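Long-range contact in putative nisin-resistance protein (Streptococcus agalactiae 515, PDB 4Y68), which probably cleaves the lantibiotic nisin as an S41-family peptidase, giving the bacterium resistance to it: residues Leu48-Ser62 with Asn77-Lys89. Numbering follows the deposited sequence.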
loop_
_atom_site.group_PDB
_atom_site.type_symbol
_atom_site.label_atom_id
_atom_site.label_comp_id
_atom_site.label_asym_id
_atom_site.label_seq_id
_atom_site.Cartn_x
_atom_site.Cartn_y
_atom_site.Cartn_z
ATOM N N LEU A 48 13.290 8.732 4.958
ATOM C CA LEU A 48 14.419 8.396 4.084
ATOM C C LEU A 48 15.406 9.537 3.850
ATOM O O LEU A 48 16.596 9.284 3.682
ATOM C CB LEU A 48 13.919 7.908 2.725
ATOM C CG LEU A 48 13.300 6.511 2.722
ATOM C CD1 LEU A 48 12.676 6.272 1.378
ATOM C CD2 LEU A 48 14.381 5.463 2.996
ATOM N N TYR A 49 14.895 10.772 3.855
ATOM C CA TYR A 49 15.601 11.950 3.365
ATOM C C TYR A 49 15.904 12.981 4.456
ATOM O O TYR A 49 16.393 14.068 4.169
ATOM C CB TYR A 49 14.775 12.621 2.260
ATOM C CG TYR A 49 14.328 11.632 1.229
ATOM C CD1 TYR A 49 12.991 11.301 1.091
ATOM C CD2 TYR A 49 15.263 10.995 0.403
ATOM C CE1 TYR A 49 12.582 10.367 0.133
ATOM C CE2 TYR A 49 14.870 10.064 -0.545
ATOM C CZ TYR A 49 13.527 9.759 -0.674
ATOM O OH TYR A 49 13.145 8.842 -1.603
ATOM N N SER A 50 15.629 12.625 5.703
ATOM C CA SER A 50 15.639 13.598 6.776
ATOM C C SER A 50 17.011 13.687 7.441
ATOM O O SER A 50 17.156 13.421 8.631
ATOM C CB SER A 50 14.559 13.234 7.789
ATOM O OG SER A 50 14.728 11.892 8.219
ATOM N N GLN A 51 18.022 14.028 6.652
ATOM C CA GLN A 51 19.364 14.276 7.182
ATOM C C GLN A 51 20.070 15.283 6.289
ATOM O O GLN A 51 19.723 15.419 5.127
ATOM C CB GLN A 51 20.191 12.981 7.279
ATOM C CG GLN A 51 20.318 12.178 5.976
ATOM C CD GLN A 51 19.117 11.275 5.737
ATOM O OE1 GLN A 51 18.480 10.811 6.682
ATOM N NE2 GLN A 51 18.798 11.030 4.470
ATOM N N GLY A 52 21.055 15.991 6.830
ATOM C CA GLY A 52 21.902 16.832 6.005
ATOM C C GLY A 52 21.538 18.298 6.049
ATOM O O GLY A 52 20.570 18.691 6.695
ATOM N N ARG A 53 22.309 19.102 5.328
ATOM C CA ARG A 53 22.202 20.556 5.403
ATOM C C ARG A 53 20.825 21.088 5.041
ATOM O O ARG A 53 20.302 21.946 5.743
ATOM C CB ARG A 53 23.248 21.220 4.501
ATOM C CG ARG A 53 23.406 22.722 4.739
ATOM C CD ARG A 53 24.308 23.025 5.966
ATOM N NE ARG A 53 24.900 24.359 5.833
ATOM C CZ ARG A 53 24.427 25.458 6.413
ATOM N NH1 ARG A 53 23.372 25.399 7.228
ATOM N NH2 ARG A 53 25.031 26.620 6.199
ATOM N N GLN A 54 20.227 20.628 3.946
ATOM C CA GLN A 54 18.891 21.144 3.641
ATOM C C GLN A 54 17.859 20.701 4.693
ATOM O O GLN A 54 16.934 21.449 5.011
ATOM C CB GLN A 54 18.435 20.714 2.251
ATOM C CG GLN A 54 19.416 21.071 1.157
ATOM C CD GLN A 54 19.745 22.554 1.160
ATOM O OE1 GLN A 54 18.856 23.395 1.343
ATOM N NE2 GLN A 54 21.027 22.884 0.984
ATOM N N TRP A 55 18.009 19.494 5.233
ATOM C CA TRP A 55 17.024 19.001 6.194
ATOM C C TRP A 55 16.960 19.863 7.447
ATOM O O TRP A 55 15.887 20.264 7.859
ATOM C CB TRP A 55 17.321 17.563 6.591
ATOM C CG TRP A 55 16.684 17.192 7.888
ATOM C CD1 TRP A 55 17.325 16.910 9.075
ATOM C CD2 TRP A 55 15.271 17.082 8.153
ATOM N NE1 TRP A 55 16.392 16.619 10.042
ATOM C CE2 TRP A 55 15.129 16.711 9.506
ATOM C CE3 TRP A 55 14.114 17.257 7.369
ATOM C CZ2 TRP A 55 13.871 16.507 10.101
ATOM C CZ3 TRP A 55 12.873 17.059 7.955
ATOM C CH2 TRP A 55 12.757 16.697 9.311
ATOM N N GLN A 56 18.087 20.124 8.099
ATOM C CA GLN A 56 18.046 21.123 9.175
ATOM C C GLN A 56 18.045 22.408 8.419
ATOM O O GLN A 56 18.587 22.439 7.350
ATOM C CB GLN A 56 19.232 21.019 10.108
ATOM C CG GLN A 56 20.521 21.128 9.390
ATOM C CD GLN A 56 21.316 19.858 9.495
ATOM O OE1 GLN A 56 20.877 18.900 10.151
ATOM N NE2 GLN A 56 22.502 19.832 8.856
ATOM N N ILE A 57 17.446 23.460 8.931
ATOM C CA ILE A 57 17.115 24.648 8.097
ATOM C C ILE A 57 15.651 24.542 7.864
ATOM O O ILE A 57 14.896 25.362 8.374
ATOM C CB ILE A 57 17.811 24.766 6.696
ATOM C CG1 ILE A 57 19.307 25.087 6.803
ATOM C CG2 ILE A 57 17.127 25.853 5.839
ATOM C CD1 ILE A 57 20.030 24.994 5.455
ATOM N N ILE A 58 15.242 23.521 7.100
ATOM C CA ILE A 58 13.815 23.231 6.994
ATOM C C ILE A 58 13.298 22.897 8.386
ATOM O O ILE A 58 12.296 23.461 8.836
ATOM C CB ILE A 58 13.505 22.086 6.022
ATOM C CG1 ILE A 58 13.680 22.557 4.579
ATOM C CG2 ILE A 58 12.072 21.616 6.207
ATOM C CD1 ILE A 58 13.667 21.397 3.551
ATOM N N ARG A 59 14.017 22.028 9.090
ATOM C CA ARG A 59 13.601 21.641 10.427
ATOM C C ARG A 59 13.705 22.825 11.396
ATOM O O ARG A 59 12.787 23.076 12.187
ATOM C CB ARG A 59 14.428 20.463 10.951
ATOM C CG ARG A 59 14.297 20.311 12.458
ATOM C CD ARG A 59 14.809 18.985 13.014
ATOM N NE ARG A 59 14.128 18.663 14.270
ATOM C CZ ARG A 59 14.259 17.506 14.920
ATOM N NH1 ARG A 59 15.072 16.566 14.455
ATOM N NH2 ARG A 59 13.582 17.285 16.037
ATOM N N GLN A 60 14.823 23.544 11.340
ATOM C CA GLN A 60 15.008 24.725 12.181
ATOM C C GLN A 60 13.911 25.742 11.903
ATOM O O GLN A 60 13.305 26.280 12.828
ATOM C CB GLN A 60 16.399 25.343 11.960
ATOM C CG GLN A 60 16.585 26.748 12.548
ATOM C CD GLN A 60 16.196 27.874 11.573
ATOM O OE1 GLN A 60 16.179 27.691 10.338
ATOM N NE2 GLN A 60 15.881 29.045 12.127
ATOM N N ARG A 61 13.631 25.985 10.627
ATOM C CA ARG A 61 12.591 26.943 10.270
ATOM C C ARG A 61 11.239 26.499 10.820
ATOM O O ARG A 61 10.400 27.315 11.220
ATOM C CB ARG A 61 12.503 27.118 8.757
ATOM C CG ARG A 61 11.392 28.077 8.356
ATOM C CD ARG A 61 11.505 28.536 6.899
ATOM N NE ARG A 61 11.407 27.426 5.958
ATOM C CZ ARG A 61 12.412 26.986 5.213
ATOM N NH1 ARG A 61 13.598 27.571 5.277
ATOM N NH2 ARG A 61 12.227 25.966 4.391
ATOM N N SER A 62 11.031 25.187 10.836
ATOM C CA SER A 62 9.779 24.638 11.317
ATOM C C SER A 62 9.648 24.805 12.842
ATOM O O SER A 62 8.609 25.212 13.354
ATOM C CB SER A 62 9.697 23.170 10.907
ATOM O OG SER A 62 8.520 22.590 11.406
ATOM N N ASN A 77 0.124 22.049 9.983
ATOM C CA ASN A 77 0.399 22.932 8.842
ATOM C C ASN A 77 1.856 23.380 8.833
ATOM O O ASN A 77 2.491 23.412 7.795
ATOM C CB ASN A 77 -0.499 24.178 8.851
ATOM C CG ASN A 77 -1.984 23.844 8.825
ATOM O OD1 ASN A 77 -2.386 22.713 8.526
ATOM N ND2 ASN A 77 -2.813 24.841 9.140
ATOM N N ILE A 78 2.372 23.727 10.004
ATOM C CA ILE A 78 3.758 24.173 10.126
ATOM C C ILE A 78 4.794 23.085 9.778
ATOM O O ILE A 78 5.819 23.393 9.181
ATOM C CB ILE A 78 4.029 24.717 11.549
ATOM C CG1 ILE A 78 3.400 26.104 11.702
ATOM C CG2 ILE A 78 5.520 24.805 11.823
ATOM C CD1 ILE A 78 3.210 26.543 13.139
ATOM N N VAL A 79 4.551 21.819 10.120
ATOM C CA VAL A 79 5.576 20.789 9.835
ATOM C C VAL A 79 5.417 20.098 8.474
ATOM O O VAL A 79 6.169 19.185 8.137
ATOM C CB VAL A 79 5.590 19.701 10.931
ATOM C CG1 VAL A 79 5.831 20.332 12.315
ATOM C CG2 VAL A 79 4.288 18.909 10.915
ATOM N N GLN A 80 4.412 20.514 7.712
ATOM C CA GLN A 80 4.116 19.928 6.413
ATOM C C GLN A 80 5.326 19.912 5.469
ATOM O O GLN A 80 5.588 18.893 4.802
ATOM C CB GLN A 80 2.959 20.686 5.779
ATOM C CG GLN A 80 2.432 20.128 4.463
ATOM C CD GLN A 80 1.110 20.814 4.050
ATOM O OE1 GLN A 80 0.783 21.905 4.538
ATOM N NE2 GLN A 80 0.342 20.164 3.172
ATOM N N GLU A 81 6.060 21.025 5.403
ATOM C CA GLU A 81 7.230 21.099 4.516
ATOM C C GLU A 81 8.271 20.071 4.963
ATOM O O GLU A 81 8.877 19.381 4.152
ATOM C CB GLU A 81 7.832 22.518 4.499
ATOM C CG GLU A 81 9.080 22.647 3.628
ATOM C CD GLU A 81 9.841 23.980 3.780
ATOM O OE1 GLU A 81 9.760 24.660 4.834
ATOM O OE2 GLU A 81 10.546 24.334 2.814
ATOM N N ALA A 82 8.454 19.969 6.269
ATOM C CA ALA A 82 9.412 19.047 6.857
ATOM C C ALA A 82 9.028 17.599 6.561
ATOM O O ALA A 82 9.875 16.786 6.236
ATOM C CB ALA A 82 9.505 19.282 8.372
ATOM N N VAL A 83 7.744 17.284 6.684
ATOM C CA VAL A 83 7.276 15.936 6.388
ATOM C C VAL A 83 7.492 15.616 4.921
ATOM O O VAL A 83 8.034 14.568 4.577
ATOM C CB VAL A 83 5.784 15.759 6.754
ATOM C CG1 VAL A 83 5.261 14.419 6.263
ATOM C CG2 VAL A 83 5.603 15.849 8.262
ATOM N N ARG A 84 7.078 16.532 4.056
ATOM C CA ARG A 84 7.217 16.342 2.618
ATOM C C ARG A 84 8.687 16.231 2.209
ATOM O O ARG A 84 9.021 15.450 1.329
ATOM C CB ARG A 84 6.533 17.494 1.862
ATOM C CG ARG A 84 6.806 17.530 0.358
ATOM C CD ARG A 84 6.506 16.186 -0.301
ATOM N NE ARG A 84 6.702 16.188 -1.748
ATOM C CZ ARG A 84 7.841 15.854 -2.350
ATOM N NH1 ARG A 84 8.896 15.513 -1.622
ATOM N NH2 ARG A 84 7.933 15.870 -3.675
ATOM N N TYR A 85 9.571 16.982 2.863
ATOM C CA TYR A 85 10.987 16.917 2.503
ATOM C C TYR A 85 11.623 15.680 3.108
ATOM O O TYR A 85 12.346 14.946 2.428
ATOM C CB TYR A 85 11.765 18.171 2.953
ATOM C CG TYR A 85 13.218 18.091 2.543
ATOM C CD1 TYR A 85 14.141 17.424 3.340
ATOM C CD2 TYR A 85 13.666 18.637 1.321
ATOM C CE1 TYR A 85 15.477 17.294 2.952
ATOM C CE2 TYR A 85 15.016 18.523 0.921
ATOM C CZ TYR A 85 15.908 17.852 1.750
ATOM O OH TYR A 85 17.228 17.719 1.403
ATOM N N GLY A 86 11.338 15.452 4.387
ATOM C CA GLY A 86 12.011 14.414 5.146
ATOM C C GLY A 86 11.574 13.036 4.726
ATOM O O GLY A 86 12.331 12.076 4.823
ATOM N N GLY A 87 10.346 12.940 4.239
ATOM C CA GLY A 87 9.793 11.648 3.872
ATOM C C GLY A 87 9.506 11.484 2.389
ATOM O O GLY A 87 9.436 10.366 1.896
ATOM N N GLY A 88 9.341 12.592 1.674
ATOM C CA GLY A 88 9.078 12.530 0.243
ATOM C C GLY A 88 7.598 12.531 -0.055
ATOM O O GLY A 88 6.765 12.651 0.865
ATOM N N LYS A 89 7.256 12.394 -1.334
ATOM C CA LYS A 89 5.878 12.595 -1.786
ATOM C C LYS A 89 4.883 11.523 -1.312
ATOM O O LYS A 89 3.687 11.677 -1.493
ATOM C CB LYS A 89 5.833 12.672 -3.312
ATOM C CG LYS A 89 5.994 11.355 -4.016
ATOM C CD LYS A 89 6.027 11.555 -5.533
ATOM C CE LYS A 89 5.300 10.431 -6.267
ATOM N NZ LYS A 89 6.035 9.876 -7.484
HETATM O O HOH W 1 19.148 17.383 3.412
HETATM O O HOH W 2 10.083 23.972 7.400
HETATM O O HOH W 3 8.012 22.401 8.172
#
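Tyr49 N donates a hydrogen bond of 3.0 Å to Gly86 O, near the end of helix 77-87. The Tyr49 ring presents its edge to Gly87 O and Gly88 N, while Leu48 CB covers one face. The Tyr49 hydroxyl hydrogen-bonds to Glu284. Ser50, the centre of an inverse gamma turn, brings its CA to 4.1 Å from CA of Gly86, which has no side chain. Gln54 CB rests on Tyr85 OH. A water joins that hydroxyl to Gln51 O and, weakly, to Trp55 N. Trp55 stands between Ser50 CB on one face and Arg59 CB on the other. Its rim atom CZ3 meets Ala82 O at 3.5 Å, and NE1 hydrogen-bonds to Glu44 of helix 32-46. Ile58 CG2 packs on Ala82, and CD1 lies over one face of the Tyr85 ring, 3.8 Å from its centroid, a CH-pi contact. Arg61 bends at chi3 (62°) and forms a salt bridge with Glu81. The straighter bond, 2.8 Å from NH2 to OE1, arrives on the syn side. A water links Glu81 OE1 to Ile58 O. Ser62 OG touches Val79 CG1 at 3.6 Å. At the kink of helix 77-87 a third water accepts from Ala82 N, donates to Ile78 O and bonds weakly to Ser62 OG. The axes of segments 55-62 and 77-87 come within 8.9 Å and run antiparallel, at 165°. With helix 32-46 packed against both, they form an N-terminal three-helix bundle.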